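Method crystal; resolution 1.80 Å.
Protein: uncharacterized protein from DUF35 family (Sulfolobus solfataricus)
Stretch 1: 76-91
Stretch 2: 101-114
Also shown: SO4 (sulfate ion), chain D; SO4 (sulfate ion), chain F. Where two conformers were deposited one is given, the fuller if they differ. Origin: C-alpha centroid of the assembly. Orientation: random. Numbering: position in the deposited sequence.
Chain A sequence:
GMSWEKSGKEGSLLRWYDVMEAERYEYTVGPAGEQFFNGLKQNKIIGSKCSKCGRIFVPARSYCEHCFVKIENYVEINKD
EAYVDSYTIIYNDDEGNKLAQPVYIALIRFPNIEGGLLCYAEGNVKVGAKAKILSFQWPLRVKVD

Stretch 1 (76-91) EINKDEAYVDSYTIIY
Stretch 2, residues 101-114: QPVYIALIRFPNIE

What forms the apolar centre of this contact? On one face of the sheet formed here by the two strands, Val 84, Tyr 87 and Ile 89 lie with Tyr 104, Ala 106 and Ile 108. Ile 89 (chi1 t, chi2 t) lays its CG1 over the face of the Tyr 104 ring, 4.2 Å from the ring centroid, and Ile 89 CG1 is also 3.8 Å from Pro 102 CB. Tyr 104 (chi1 m, chi2 81°) turns its edge toward the face of Tyr 87 (chi1 p, chi2 -86°), with ring centroids 5.5 Å apart, planes at 69° and Tyr 87 CD2 3.5 Å from Tyr 104 CD2. The small Ala 106 pairs with Tyr 87, CB to CB at 4.0 Å, where the backbones come close. Branched Val 84 and Ile 108 supply methyls to this buried face: Val 84 CG2 (chi1 t) lies 3.9 Å from Ile 108 CD1 (m, m), and Ala 82 CB reaches Ile 108 CG2 at 3.7 Å. On the other face, Ile 90 CD1 (m, t) packs on Ile 105 CG1 (m, m) at 4.0 Å.

How does the backbone set these pairs in register? The strand through Tyr 83 to Ile 90 runs antiparallel to the strand through Val 103 to Arg 109, both largely extended except at Asp 85, their axes 136° apart in direction. Tyr 83 N to Arg 109 O and Arg 109 N to Tyr 83 O are both 2.9 Å. Thr 88 N to Ile 105 O and Ile 105 N to Thr 88 O are both 3.0 Å. Ile 90 N to Val 103 O is 2.8 Å, and Val 103 N to Ile 90 O 3.2 Å. Between the Tyr 83 and Thr 88 pairs the regular alternation is interrupted. Asp 85, at phi/psi -90/-36, donates its N to Leu 107 O at 2.9 Å, but Leu 107 N bonds to Ser 86 O, also at 2.9 Å. Two residues thus face Leu 107, and Tyr 87 then pairs with Ala 106, CA to CA 4.1 Å.

What closes the end near Phe 110? Its flat ring (chi1 m, chi2 86°) is buried against the loop before the first strand and offers a face to Ile 77 (m, t), whose CG2 lies 3.8 Å from the centroid. Ile 77 CG2 also meets Ile 113 CD1 at 3.7 Å. Ala 82 CB lies 3.5 Å from Phe 110 CE2. A type II turn from Phe 110 to Ile 113 follows, its Asn 112 at phi/psi 70/16. Pro 111 CD rests 3.3 Å from Glu 81 O, and the edge of the Tyr 83 ring (chi1 p, chi2 -86°) faces Pro 111 N. A water joins Tyr 83 OH, at 2.9 Å, to Phe 110 O, to which it donates at 2.7 Å.

Where does the contact turn polar? Asp 85 (t) and Arg 109 (m, t, p) come near each other without a salt bridge, Asp 85 OD2 to Arg 109 NH1 being 4.5 Å. A sulfate sits beside both groups and reaches them through one oxygen: Arg 109 NH1 makes a weak 2.8 Å hydrogen bond to sulfate O1, and that O1 is 2.6 Å from Asp 85 OD2. The Arg 109 side chain is long enough to reach the turn as well, Arg 109 NH2 donating to Ile 113 O at 3.1 Å. At the far end, Tyr 91 N binds O1 of a second sulfate at 2.8 Å.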

ATOM      1  N   GLU A  76      -5.934   5.008 -13.033  1.00 18.58           N
ATOM      2  CA  GLU A  76      -6.603   4.230 -12.008  1.00 21.88           C
ATOM      3  C   GLU A  76      -6.124   2.783 -12.115  1.00 22.58           C
ATOM      4  O   GLU A  76      -6.226   2.164 -13.173  1.00 21.75           O
ATOM      5  CB  GLU A  76      -8.135   4.295 -12.146  1.00 24.55           C
ATOM      6  CG  GLU A  76      -8.820   3.554 -10.973  1.00 29.28           C
ATOM      7  CD  GLU A  76     -10.342   3.586 -10.979  1.00 42.22           C
ATOM      8  OE1 GLU A  76     -10.949   4.282 -11.829  1.00 31.01           O
ATOM      9  OE2 GLU A  76     -10.913   2.899 -10.090  1.00 46.85           O
ATOM     10  N   ILE A  77      -5.633   2.251 -11.005  1.00 19.60           N
ATOM     11  CA  ILE A  77      -5.148   0.894 -10.944  1.00 21.73           C
ATOM     12  C   ILE A  77      -6.332  -0.048 -10.687  1.00 21.65           C
ATOM     13  O   ILE A  77      -7.249   0.291  -9.964  1.00 21.83           O
ATOM     14  CB  ILE A  77      -4.018   0.853  -9.902  1.00 21.48           C
ATOM     15  CG1 ILE A  77      -2.798   1.542 -10.543  1.00 25.08           C
ATOM     16  CG2 ILE A  77      -3.623  -0.565  -9.481  1.00 22.16           C
ATOM     17  CD1 ILE A  77      -1.801   1.885  -9.601  1.00 31.37           C
ATOM     18  N   ASN A  78      -6.335  -1.210 -11.321  1.00 21.73           N
ATOM     19  CA  ASN A  78      -7.366  -2.215 -11.067  1.00 22.32           C
ATOM     20  C   ASN A  78      -7.213  -2.809  -9.674  1.00 24.27           C
ATOM     21  O   ASN A  78      -6.358  -3.685  -9.430  1.00 22.52           O
ATOM     22  CB  ASN A  78      -7.314  -3.331 -12.112  1.00 23.70           C
ATOM     23  CG  ASN A  78      -8.498  -4.286 -12.016  1.00 24.70           C
ATOM     24  OD1 ASN A  78      -9.172  -4.378 -10.990  1.00 29.05           O
ATOM     25  ND2 ASN A  78      -8.752  -5.015 -13.102  1.00 31.46           N
ATOM     26  N   LYS A  79      -8.091  -2.381  -8.779  1.00 25.63           N
ATOM     27  CA  LYS A  79      -7.988  -2.795  -7.387  1.00 28.22           C
ATOM     28  C   LYS A  79      -8.253  -4.292  -7.221  1.00 29.01           C
ATOM     29  O   LYS A  79      -7.673  -4.937  -6.338  1.00 30.76           O
ATOM     30  CB  LYS A  79      -8.858  -1.925  -6.449  1.00 29.36           C
ATOM     31  CG  LYS A  79     -10.073  -1.279  -7.032  1.00 35.89           C
ATOM     32  CD  LYS A  79     -10.831  -0.496  -5.969  1.00 37.74           C
ATOM     33  CE  LYS A  79     -12.174  -0.062  -6.467  1.00 36.02           C
ATOM     34  NZ  LYS A  79     -13.082   0.231  -5.338  1.00 37.74           N
ATOM     35  N   ASP A  80      -9.058  -4.862  -8.114  1.00 24.71           N
ATOM     36  CA  ASP A  80      -9.338  -6.271  -8.076  1.00 25.73           C
ATOM     37  C   ASP A  80      -8.132  -7.168  -8.358  1.00 25.54           C
ATOM     38  O   ASP A  80      -8.248  -8.378  -8.240  1.00 25.24           O
ATOM     39  CB  ASP A  80     -10.452  -6.623  -9.077  1.00 28.38           C
ATOM     40  CG  ASP A  80     -11.772  -5.910  -8.787  1.00 37.57           C
ATOM     41  OD1 ASP A  80     -11.993  -5.417  -7.654  1.00 44.85           O
ATOM     42  OD2 ASP A  80     -12.607  -5.857  -9.722  1.00 46.45           O
ATOM     43  N   GLU A  81      -6.991  -6.611  -8.760  1.00 24.06           N
ATOM     44  CA  GLU A  81      -5.823  -7.431  -9.056  1.00 22.65           C
ATOM     45  C   GLU A  81      -4.742  -7.400  -7.977  1.00 21.34           C
ATOM     46  O   GLU A  81      -3.631  -7.913  -8.207  1.00 20.12           O
ATOM     47  CB  GLU A  81      -5.215  -7.015 -10.405  1.00 26.00           C
ATOM     48  CG  GLU A  81      -6.149  -7.255 -11.568  1.00 27.33           C
ATOM     49  CD  GLU A  81      -5.533  -6.903 -12.911  1.00 39.65           C
ATOM     50  OE1 GLU A  81      -4.502  -6.198 -12.949  1.00 40.48           O
ATOM     51  OE2 GLU A  81      -6.102  -7.328 -13.935  1.00 46.12           O
ATOM     52  N   ALA A  82      -5.054  -6.830  -6.813  1.00 20.48           N
ATOM     53  CA  ALA A  82      -4.100  -6.768  -5.695  1.00 18.33           C
ATOM     54  C   ALA A  82      -3.711  -8.164  -5.221  1.00 17.10           C
ATOM     55  O   ALA A  82      -4.578  -9.041  -5.064  1.00 17.76           O
ATOM     56  CB  ALA A  82      -4.666  -5.983  -4.500  1.00 16.26           C
ATOM     57  N   TYR A  83      -2.420  -8.351  -4.950  1.00 15.96           N
ATOM     58  CA  TYR A  83      -1.937  -9.614  -4.380  1.00 15.22           C
ATOM     59  C   TYR A  83      -0.895  -9.399  -3.313  1.00 15.88           C
ATOM     60  O   TYR A  83      -0.247  -8.337  -3.221  1.00 16.98           O
ATOM     61  CB  TYR A  83      -1.413 -10.550  -5.467  1.00 16.90           C
ATOM     62  CG  TYR A  83      -0.143 -10.062  -6.092  1.00 18.50           C
ATOM     63  CD1 TYR A  83      -0.169  -9.180  -7.146  1.00 21.48           C
ATOM     64  CD2 TYR A  83       1.072 -10.492  -5.616  1.00 18.65           C
ATOM     65  CE1 TYR A  83       0.996  -8.745  -7.741  1.00 16.10           C
ATOM     66  CE2 TYR A  83       2.254 -10.054  -6.180  1.00 17.04           C
ATOM     67  CZ  TYR A  83       2.202  -9.185  -7.238  1.00 21.71           C
ATOM     68  OH  TYR A  83       3.356  -8.762  -7.767  1.00 18.54           O
ATOM     69  N   VAL A  84      -0.769 -10.406  -2.462  1.00 15.99           N
ATOM     70  CA  VAL A  84       0.169 -10.380  -1.377  1.00 15.98           C
ATOM     71  C   VAL A  84       1.542 -10.761  -1.955  1.00 15.00           C
ATOM     72  O   VAL A  84       1.744 -11.872  -2.461  1.00 15.87           O
ATOM     73  CB  VAL A  84      -0.222 -11.360  -0.245  1.00 17.22           C
ATOM     74  CG1 VAL A  84       0.861 -11.365   0.852  1.00 17.90           C
ATOM     75  CG2 VAL A  84      -1.593 -11.022   0.313  1.00 17.60           C
ATOM     76  N   ASP A  85       2.493  -9.848  -1.834  1.00 14.04           N
ATOM     77  CA  ASP A  85       3.853 -10.086  -2.337  1.00 14.05           C
ATOM     78  C   ASP A  85       4.773 -10.722  -1.298  1.00 18.00           C
ATOM     79  O   ASP A  85       5.633 -11.552  -1.617  1.00 16.58           O
ATOM     80  CB  ASP A  85       4.423  -8.771  -2.859  1.00 18.04           C
ATOM     81  CG  ASP A  85       5.722  -8.956  -3.610  1.00 20.80           C
ATOM     82  OD1 ASP A  85       5.771  -9.843  -4.486  1.00 19.51           O
ATOM     83  OD2 ASP A  85       6.672  -8.224  -3.290  1.00 30.84           O
ATOM     84  N   SER A  86       4.582 -10.320  -0.057  1.00 14.21           N
ATOM     85  CA  SER A  86       5.406 -10.750   1.098  1.00 13.30           C
ATOM     86  C   SER A  86       4.752 -10.181   2.332  1.00 13.63           C
ATOM     87  O   SER A  86       3.918  -9.258   2.253  1.00 13.62           O
ATOM     88  CB  SER A  86       6.850 -10.257   0.990  1.00 17.28           C
ATOM     89  OG  SER A  86       6.856  -8.868   0.802  1.00 21.46           O
ATOM     90  N   TYR A  87       5.073 -10.756   3.477  1.00 15.42           N
ATOM     91  CA  TYR A  87       4.462 -10.310   4.734  1.00 13.81           C
ATOM     92  C   TYR A  87       5.198 -10.889   5.909  1.00 16.02           C
ATOM     93  O   TYR A  87       5.974 -11.861   5.757  1.00 16.38           O
ATOM     94  CB  TYR A  87       3.006 -10.756   4.842  1.00 13.96           C
ATOM     95  CG  TYR A  87       2.792 -12.245   4.854  1.00 14.61           C
ATOM     96  CD1 TYR A  87       2.686 -12.940   3.677  1.00 14.72           C
ATOM     97  CD2 TYR A  87       2.708 -12.971   6.065  1.00 13.11           C
ATOM     98  CE1 TYR A  87       2.490 -14.308   3.667  1.00 14.19           C
ATOM     99  CE2 TYR A  87       2.509 -14.344   6.058  1.00 14.95           C
ATOM    100  CZ  TYR A  87       2.393 -14.999   4.847  1.00 15.12           C
ATOM    101  OH  TYR A  87       2.217 -16.359   4.790  1.00 17.65           O
ATOM    102  N   THR A  88       4.934 -10.274   7.063  1.00 16.28           N
ATOM    103  CA  THR A  88       5.208 -10.843   8.337  1.00 16.57           C
ATOM    104  C   THR A  88       3.902 -10.889   9.118  1.00 15.11           C
ATOM    105  O   THR A  88       2.872 -10.378   8.678  1.00 15.09           O
ATOM    106  CB  THR A  88       6.333 -10.098   9.098  1.00 19.72           C
ATOM    107  OG1 THR A  88       6.694 -10.882  10.234  1.00 18.06           O
ATOM    108  CG2 THR A  88       5.902  -8.723   9.567  1.00 17.46           C
ATOM    109  N   ILE A  89       3.948 -11.572  10.249  1.00 15.82           N
ATOM    110  CA  ILE A  89       2.776 -11.911  11.033  1.00 14.73           C
ATOM    111  C   ILE A  89       3.101 -11.536  12.472  1.00 17.20           C
ATOM    112  O   ILE A  89       4.237 -11.679  12.924  1.00 16.69           O
ATOM    113  CB  ILE A  89       2.417 -13.410  10.914  1.00 16.69           C
ATOM    114  CG1 ILE A  89       1.120 -13.729  11.649  1.00 15.66           C
ATOM    115  CG2 ILE A  89       3.538 -14.310  11.437  1.00 20.23           C
ATOM    116  CD1 ILE A  89       0.620 -15.220  11.433  1.00 19.09           C
ATOM    117  N   ILE A  90       2.111 -10.979  13.146  1.00 15.29           N
ATOM    118  CA  ILE A  90       2.192 -10.608  14.538  1.00 15.74           C
ATOM    119  C   ILE A  90       1.131 -11.394  15.271  1.00 15.97           C
ATOM    120  O   ILE A  90      -0.061 -11.263  14.967  1.00 17.15           O
ATOM    121  CB  ILE A  90       1.924  -9.110  14.689  1.00 15.30           C
ATOM    122  CG1 ILE A  90       3.005  -8.320  13.959  1.00 16.96           C
ATOM    123  CG2 ILE A  90       1.860  -8.708  16.176  1.00 12.96           C
ATOM    124  CD1 ILE A  90       2.696  -6.803  13.853  1.00 20.35           C
ATOM    125  N   TYR A  91       1.559 -12.225  16.220  1.00 16.98           N
ATOM    126  CA  TYR A  91       0.666 -13.165  16.877  1.00 18.13           C
ATOM    127  C   TYR A  91       0.016 -12.585  18.119  1.00 19.52           C
ATOM    128  O   TYR A  91      -1.046 -13.060  18.529  1.00 16.85           O
ATOM    129  CB  TYR A  91       1.432 -14.463  17.268  1.00 20.54           C
ATOM    130  CG  TYR A  91       1.844 -15.329  16.087  1.00 20.65           C
ATOM    131  CD1 TYR A  91       0.956 -16.216  15.508  1.00 24.02           C
ATOM    132  CD2 TYR A  91       3.138 -15.266  15.558  1.00 23.62           C
ATOM    133  CE1 TYR A  91       1.346 -17.023  14.404  1.00 25.49           C
ATOM    134  CE2 TYR A  91       3.526 -16.081  14.465  1.00 24.47           C
ATOM    135  CZ  TYR A  91       2.620 -16.946  13.898  1.00 30.87           C
ATOM    136  OH  TYR A  91       2.994 -17.748  12.803  1.00 41.76           O
ATOM    137  N   GLN A 101      -7.337 -13.234  15.737  1.00 28.56           N
ATOM    138  CA  GLN A 101      -6.911 -13.183  14.352  1.00 26.36           C
ATOM    139  C   GLN A 101      -5.582 -12.473  14.359  1.00 23.58           C
ATOM    140  O   GLN A 101      -5.522 -11.306  14.729  1.00 18.63           O
ATOM    141  CB  GLN A 101      -7.910 -12.390  13.515  1.00 27.87           C
ATOM    142  CG  GLN A 101      -9.193 -13.151  13.246  1.00 39.77           C
ATOM    143  CD  GLN A 101     -10.397 -12.240  13.194  1.00 49.92           C
ATOM    144  OE1 GLN A 101     -10.360 -11.162  12.587  1.00 57.36           O
ATOM    145  NE2 GLN A 101     -11.475 -12.661  13.844  1.00 57.34           N
ATOM    146  N   PRO A 102      -4.511 -13.174  13.990  1.00 22.70           N
ATOM    147  CA  PRO A 102      -3.223 -12.507  13.832  1.00 23.02           C
ATOM    148  C   PRO A 102      -3.305 -11.354  12.858  1.00 20.77           C
ATOM    149  O   PRO A 102      -4.133 -11.364  11.907  1.00 19.78           O
ATOM    150  CB  PRO A 102      -2.325 -13.595  13.235  1.00 21.16           C
ATOM    151  CG  PRO A 102      -2.946 -14.862  13.628  1.00 29.84           C
ATOM    152  CD  PRO A 102      -4.423 -14.617  13.720  1.00 22.85           C
ATOM    153  N   VAL A 103      -2.445 -10.368  13.088  1.00 18.64           N
ATOM    154  CA  VAL A 103      -2.324  -9.216  12.213  1.00 16.93           C
ATOM    155  C   VAL A 103      -1.139  -9.448  11.298  1.00 16.99           C
ATOM    156  O   VAL A 103      -0.056  -9.865  11.738  1.00 20.03           O
ATOM    157  CB  VAL A 103      -2.111  -7.931  13.018  1.00 16.93           C
ATOM    158  CG1 VAL A 103      -1.740  -6.764  12.089  1.00 16.60           C
ATOM    159  CG2 VAL A 103      -3.360  -7.619  13.843  1.00 16.11           C
ATOM    160  N   TYR A 104      -1.347  -9.224  10.023  1.00 15.43           N
ATOM    161  CA  TYR A 104      -0.264  -9.370   9.068  1.00 14.78           C
ATOM    162  C   TYR A 104       0.153  -7.988   8.595  1.00 16.60           C
ATOM    163  O   TYR A 104      -0.696  -7.153   8.327  1.00 17.83           O
ATOM    164  CB  TYR A 104      -0.720 -10.207   7.896  1.00 16.82           C
ATOM    165  CG  TYR A 104      -1.108 -11.619   8.214  1.00 15.05           C
ATOM    166  CD1 TYR A 104      -2.369 -11.909   8.741  1.00 19.13           C
ATOM    167  CD2 TYR A 104      -0.253 -12.677   7.961  1.00 20.59           C
ATOM    168  CE1 TYR A 104      -2.745 -13.200   9.030  1.00 21.30           C
ATOM    169  CE2 TYR A 104      -0.642 -13.985   8.235  1.00 19.13           C
ATOM    170  CZ  TYR A 104      -1.881 -14.224   8.788  1.00 21.51           C
ATOM    171  OH  TYR A 104      -2.292 -15.501   9.065  1.00 22.26           O
ATOM    172  N   ILE A 105       1.455  -7.758   8.434  1.00 14.36           N
ATOM    173  CA  ILE A 105       1.936  -6.559   7.785  1.00 16.64           C
ATOM    174  C   ILE A 105       2.365  -7.075   6.406  1.00 14.95           C
ATOM    175  O   ILE A 105       3.239  -7.949   6.331  1.00 17.10           O
ATOM    176  CB  ILE A 105       3.136  -5.927   8.531  1.00 16.26           C
ATOM    177  CG1 ILE A 105       2.838  -5.721  10.025  1.00 17.02           C
ATOM    178  CG2 ILE A 105       3.538  -4.617   7.863  1.00 16.60           C
ATOM    179  CD1 ILE A 105       1.596  -4.826  10.373  1.00 17.85           C
ATOM    180  N   ALA A 106       1.722  -6.591   5.354  1.00 15.00           N
ATOM    181  CA  ALA A 106       1.947  -7.119   3.996  1.00 16.87           C
ATOM    182  C   ALA A 106       2.371  -6.050   3.026  1.00 17.28           C
ATOM    183  O   ALA A 106       1.937  -4.905   3.138  1.00 20.52           O
ATOM    184  CB  ALA A 106       0.672  -7.816   3.465  1.00 16.92           C
ATOM    185  N   LEU A 107       3.210  -6.425   2.062  1.00 15.56           N
ATOM    186  CA  LEU A 107       3.401  -5.624   0.852  1.00 16.15           C
ATOM    187  C   LEU A 107       2.430  -6.102  -0.192  1.00 14.71           C
ATOM    188  O   LEU A 107       2.465  -7.264  -0.620  1.00 15.80           O
ATOM    189  CB  LEU A 107       4.805  -5.766   0.317  1.00 15.68           C
ATOM    190  CG  LEU A 107       5.090  -4.906  -0.909  1.00 18.65           C
ATOM    191  CD1 LEU A 107       4.839  -3.441  -0.619  1.00 22.21           C
ATOM    192  CD2 LEU A 107       6.538  -5.185  -1.358  1.00 19.27           C
ATOM    193  N   ILE A 108       1.513  -5.247  -0.565  1.00 12.93           N
ATOM    194  CA  ILE A 108       0.482  -5.602  -1.507  1.00 14.16           C
ATOM    195  C   ILE A 108       0.898  -4.971  -2.837  1.00 15.52           C
ATOM    196  O   ILE A 108       1.259  -3.791  -2.879  1.00 17.25           O
ATOM    197  CB  ILE A 108      -0.877  -5.043  -1.102  1.00 14.51           C
ATOM    198  CG1 ILE A 108      -1.329  -5.624   0.241  1.00 18.60           C
ATOM    199  CG2 ILE A 108      -1.904  -5.248  -2.215  1.00 15.62           C
ATOM    200  CD1 ILE A 108      -1.456  -7.117   0.286  1.00 17.83           C
ATOM    201  N   ARG A 109       0.869  -5.764  -3.893  1.00 15.06           N
ATOM    202  CA  ARG A 109       1.260  -5.275  -5.223  1.00 17.22           C
ATOM    203  C   ARG A 109       0.188  -5.535  -6.252  1.00 17.33           C
ATOM    204  O   ARG A 109      -0.797  -6.212  -5.994  1.00 16.95           O
ATOM    205  CB  ARG A 109       2.556  -5.928  -5.678  1.00 16.36           C
ATOM    206  CG  ARG A 109       3.777  -5.548  -4.804  1.00 21.09           C
ATOM    207  CD  ARG A 109       5.072  -5.981  -5.435  1.00 23.94           C
ATOM    208  NE  ARG A 109       5.396  -5.103  -6.551  1.00 36.20           N
ATOM    209  CZ  ARG A 109       6.370  -5.301  -7.425  1.00 44.54           C
ATOM    210  NH1 ARG A 109       7.161  -6.371  -7.338  1.00 46.48           N
ATOM    211  NH2 ARG A 109       6.551  -4.423  -8.404  1.00 44.58           N
ATOM    212  N   PHE A 110       0.424  -5.010  -7.448  1.00 15.89           N
ATOM    213  CA  PHE A 110      -0.486  -5.184  -8.571  1.00 17.48           C
ATOM    214  C   PHE A 110       0.376  -5.585  -9.757  1.00 20.17           C
ATOM    215  O   PHE A 110       1.449  -5.011  -9.943  1.00 16.07           O
ATOM    216  CB  PHE A 110      -1.211  -3.868  -8.881  1.00 19.72           C
ATOM    217  CG  PHE A 110      -1.942  -3.299  -7.707  1.00 14.40           C
ATOM    218  CD1 PHE A 110      -1.299  -2.501  -6.808  1.00 16.81           C
ATOM    219  CD2 PHE A 110      -3.282  -3.592  -7.498  1.00 23.59           C
ATOM    220  CE1 PHE A 110      -1.957  -2.003  -5.702  1.00 22.95           C
ATOM    221  CE2 PHE A 110      -3.953  -3.089  -6.401  1.00 18.37           C
ATOM    222  CZ  PHE A 110      -3.280  -2.302  -5.494  1.00 22.97           C
ATOM    223  N   PRO A 111      -0.090  -6.541 -10.569  1.00 19.95           N
ATOM    224  CA  PRO A 111       0.698  -7.011 -11.718  1.00 21.21           C
ATOM    225  C   PRO A 111       1.142  -5.854 -12.637  1.00 19.97           C
ATOM    226  O   PRO A 111       0.333  -5.002 -12.982  1.00 19.39           O
ATOM    227  CB  PRO A 111      -0.256  -7.933 -12.476  1.00 23.81           C
ATOM    228  CG  PRO A 111      -1.467  -8.079 -11.644  1.00 25.36           C
ATOM    229  CD  PRO A 111      -1.419  -7.162 -10.489  1.00 25.56           C
ATOM    230  N   ASN A 112       2.429  -5.822 -12.955  1.00 19.17           N
ATOM    231  CA  ASN A 112       3.024  -4.905 -13.940  1.00 20.45           C
ATOM    232  C   ASN A 112       3.064  -3.457 -13.475  1.00 20.10           C
ATOM    233  O   ASN A 112       3.275  -2.541 -14.288  1.00 18.26           O
ATOM    234  CB  ASN A 112       2.317  -5.027 -15.302  1.00 21.56           C
ATOM    235  CG  ASN A 112       2.278  -6.456 -15.794  1.00 22.72           C
ATOM    236  OD1 ASN A 112       3.252  -7.202 -15.643  1.00 23.09           O
ATOM    237  ND2 ASN A 112       1.148  -6.857 -16.356  1.00 25.48           N
ATOM    238  N   ILE A 113       2.881  -3.264 -12.160  1.00 19.47           N
ATOM    239  CA  ILE A 113       2.942  -1.937 -11.567  0.50 18.47           C
ATOM    240  C   ILE A 113       4.100  -1.889 -10.585  1.00 17.74           C
ATOM    241  O   ILE A 113       4.260  -2.798  -9.754  1.00 18.29           O
ATOM    242  CB  ILE A 113       1.608  -1.593 -10.896  0.50 18.12           C
ATOM    243  CG1 ILE A 113       0.573  -1.343 -11.992  0.50 20.72           C
ATOM    244  CG2 ILE A 113       1.743  -0.349  -9.998  0.50 16.01           C
ATOM    245  CD1 ILE A 113      -0.825  -1.712 -11.602  0.50 24.81           C
ATOM    246  N   GLU A 114       4.913  -0.834 -10.687  1.00 15.91           N
ATOM    247  CA  GLU A 114       6.033  -0.637  -9.771  0.50 18.95           C
ATOM    248  C   GLU A 114       5.573  -0.104  -8.407  1.00 19.27           C
ATOM    249  O   GLU A 114       4.611   0.655  -8.310  1.00 20.42           O
ATOM    250  CB  GLU A 114       7.102   0.285 -10.375  0.50 18.65           C
ATOM    251  CG  GLU A 114       7.722  -0.286 -11.658  0.50 23.40           C
ATOM    252  CD  GLU A 114       9.255  -0.215 -11.710  0.50 28.72           C
ATOM    253  OE1 GLU A 114       9.899   0.359 -10.797  0.50 34.65           O
ATOM    254  OE2 GLU A 114       9.821  -0.747 -12.689  0.50 33.09           O
TER
HETATM  255  S   SO4 D 204       4.709 -11.734  17.979  1.00 35.58           S
HETATM  256  O1  SO4 D 204       4.294 -12.359  16.719  1.00 35.00           O
HETATM  257  O2  SO4 D 204       5.097 -12.753  18.947  1.00 42.61           O
HETATM  258  O3  SO4 D 204       3.532 -11.000  18.477  1.00 35.10           O
HETATM  259  O4  SO4 D 204       5.877 -10.922  17.718  1.00 36.41           O
HETATM  260  S   SO4 F 208       9.384  -6.743  -4.581  0.60 51.89           S
HETATM  261  O1  SO4 F 208       8.361  -7.611  -5.171  0.60 40.42           O
HETATM  262  O2  SO4 F 208       9.356  -6.858  -3.122  0.60 36.25           O
HETATM  263  O3  SO4 F 208       9.085  -5.353  -4.965  0.60 44.32           O
HETATM  264  O4  SO4 F 208      10.683  -7.191  -5.103  0.60 32.00           O
HETATM  265  O   HOH W   1       3.735  -6.336  -9.271  1.00 24.62           O